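Local coordinates for cyclic nucleotide-binding protein (Ruegeria pomeroyi, PDB 3FX3), which probably acts as a DNA-binding transcription regulator of the Crp type, with a cyclic nucleotide-binding domain joined to a helix-turn-helix domain, at residues L183-L188 and E193-A198. Numbering follows the deposited sequence.
Sequences LIAGRL and ESLSRA. With PO4 (phosphate ion), chain H.
Leu-195 reaches across from its helix and sets one methyl, CD2, against the base of the Ile-184 side chain and the methyl of Ala-185. CD2 lies 3.9 Å from both Ala-185 CB and Ile-184 CB. The same methyl sits 3.7 Å from the backbone N of Ala-185, so it rests on main chain as well as side chains. The CG of Leu-195 is anti to its backbone N (chi1 -178°), which carries the branch out toward the facing helix. Ala-185 has a small methyl, and here the two backbones come to 6.0 Å between the CA atoms of Ala-185 and Leu-195. Helices 182-187 and 192-203, joined by a short turn, form the helix-turn-helix of the Crp-like domain; the second is probably the recognition helix, as in relatives. On 192-203 a phosphate ion, probably from the crystallisation liquor, lies at the edge of the Arg-197 guanidinium, with its phosphorus in the plane. The Arg-197 chain bends at chi3 (-86°), which turns the group to the anion. Arg-197 NE donates a hydrogen bond to phosphate O2 at 2.6 Å. Arg-197 NH1 gives a second, nearly straight one (174°) to O1 at 3.2 Å. Further out, Val-158 of helix 154-165 packs on Leu-195, while Pro-178 and Trp-62 touch Ile-184.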
loop_
_atom_site.group_PDB
_atom_site.type_symbol
_atom_site.label_atom_id
_atom_site.label_comp_id
_atom_site.label_asym_id
_atom_site.label_seq_id
_atom_site.Cartn_x
_atom_site.Cartn_y
_atom_site.Cartn_z
ATOM N N LEU B 183 9.339 -17.664 -10.536
ATOM C CA LEU B 183 8.774 -16.330 -10.693
ATOM C C LEU B 183 7.711 -16.049 -9.639
ATOM O O LEU B 183 7.632 -14.943 -9.120
ATOM C CB LEU B 183 8.173 -16.155 -12.092
ATOM C CG LEU B 183 9.188 -16.233 -13.253
ATOM C CD1 LEU B 183 8.480 -16.321 -14.580
ATOM C CD2 LEU B 183 10.151 -15.035 -13.239
ATOM N N ILE B 184 6.900 -17.050 -9.309
ATOM C CA ILE B 184 5.871 -16.878 -8.264
ATOM C C ILE B 184 6.553 -16.776 -6.893
ATOM O O ILE B 184 6.182 -15.950 -6.047
ATOM C CB ILE B 184 4.862 -18.048 -8.261
ATOM C CG1 ILE B 184 4.147 -18.122 -9.615
ATOM C CG2 ILE B 184 3.843 -17.898 -7.142
ATOM C CD1 ILE B 184 3.647 -16.780 -10.124
ATOM N N ALA B 185 7.589 -17.577 -6.701
ATOM C CA ALA B 185 8.320 -17.577 -5.446
ATOM C C ALA B 185 8.895 -16.197 -5.209
ATOM O O ALA B 185 8.754 -15.645 -4.114
ATOM C CB ALA B 185 9.436 -18.662 -5.452
ATOM N N GLY B 186 9.523 -15.639 -6.238
ATOM C CA GLY B 186 10.028 -14.264 -6.199
ATOM C C GLY B 186 8.944 -13.276 -5.790
ATOM O O GLY B 186 9.129 -12.426 -4.893
ATOM N N ARG B 187 7.785 -13.387 -6.415
ATOM C CA ARG B 187 6.729 -12.448 -6.134
ATOM C C ARG B 187 6.256 -12.516 -4.659
ATOM O O ARG B 187 5.946 -11.477 -4.028
ATOM C CB ARG B 187 5.559 -12.688 -7.063
ATOM C CG ARG B 187 4.501 -11.635 -6.900
ATOM C CD ARG B 187 3.542 -11.572 -8.078
ATOM N NE ARG B 187 2.330 -10.894 -7.655
ATOM C CZ ARG B 187 1.366 -10.442 -8.459
ATOM N NH1 ARG B 187 1.437 -10.524 -9.788
ATOM N NH2 ARG B 187 0.323 -9.843 -7.903
ATOM N N LEU B 188 6.212 -13.728 -4.116
ATOM C CA LEU B 188 5.761 -13.916 -2.769
ATOM C C LEU B 188 6.895 -13.815 -1.765
ATOM O O LEU B 188 6.694 -14.019 -0.583
ATOM C CB LEU B 188 5.011 -15.247 -2.640
ATOM C CG LEU B 188 3.755 -15.337 -3.509
ATOM C CD1 LEU B 188 3.160 -16.716 -3.398
ATOM C CD2 LEU B 188 2.721 -14.257 -3.142
ATOM N N GLU B 193 11.921 -23.765 -2.603
ATOM C CA GLU B 193 11.549 -24.980 -1.911
ATOM C C GLU B 193 10.406 -24.734 -0.924
ATOM O O GLU B 193 9.576 -25.629 -0.687
ATOM C CB GLU B 193 12.786 -25.642 -1.256
ATOM C CG GLU B 193 13.475 -24.881 -0.099
ATOM C CD GLU B 193 14.430 -23.730 -0.534
ATOM O OE1 GLU B 193 14.590 -23.390 -1.738
ATOM O OE2 GLU B 193 15.039 -23.151 0.394
ATOM N N SER B 194 10.351 -23.518 -0.365
ATOM C CA SER B 194 9.226 -23.115 0.478
ATOM C C SER B 194 7.934 -23.065 -0.319
ATOM O O SER B 194 6.903 -23.527 0.153
ATOM C CB SER B 194 9.459 -21.757 1.136
ATOM O OG SER B 194 10.504 -21.822 2.081
ATOM N N LEU B 195 7.987 -22.507 -1.521
ATOM C CA LEU B 195 6.806 -22.498 -2.393
ATOM C C LEU B 195 6.337 -23.925 -2.675
ATOM O O LEU B 195 5.129 -24.193 -2.694
ATOM C CB LEU B 195 7.077 -21.759 -3.709
ATOM C CG LEU B 195 5.892 -21.642 -4.668
ATOM C CD1 LEU B 195 4.735 -20.954 -3.983
ATOM C CD2 LEU B 195 6.258 -20.912 -5.947
ATOM N N SER B 196 7.286 -24.838 -2.866
ATOM C CA SER B 196 6.954 -26.240 -3.153
ATOM C C SER B 196 6.266 -26.946 -1.992
ATOM O O SER B 196 5.293 -27.693 -2.196
ATOM C CB SER B 196 8.202 -27.024 -3.585
ATOM O OG SER B 196 8.573 -26.603 -4.879
ATOM N N ARG B 197 6.789 -26.728 -0.787
ATOM C CA ARG B 197 6.138 -27.222 0.423
ATOM C C ARG B 197 4.723 -26.662 0.520
ATOM O O ARG B 197 3.786 -27.401 0.820
ATOM C CB ARG B 197 6.899 -26.797 1.679
ATOM C CG ARG B 197 8.256 -27.466 1.859
ATOM C CD ARG B 197 8.771 -27.341 3.323
ATOM N NE ARG B 197 9.495 -26.081 3.579
ATOM C CZ ARG B 197 10.745 -25.807 3.172
ATOM N NH1 ARG B 197 11.284 -24.622 3.475
ATOM N NH2 ARG B 197 11.457 -26.690 2.456
ATOM N N ALA B 198 4.568 -25.364 0.250
ATOM C CA ALA B 198 3.249 -24.756 0.359
ATOM C C ALA B 198 2.286 -25.469 -0.574
ATOM O O ALA B 198 1.197 -25.850 -0.155
ATOM C CB ALA B 198 3.274 -23.239 0.083
HETATM P P PO4 H . 8.199 -23.014 5.311
HETATM O O1 PO4 H . 9.536 -22.398 4.959
HETATM O O2 PO4 H . 8.366 -24.512 5.384
HETATM O O3 PO4 H . 7.142 -22.715 4.263
HETATM O O4 PO4 H . 7.735 -22.498 6.655
#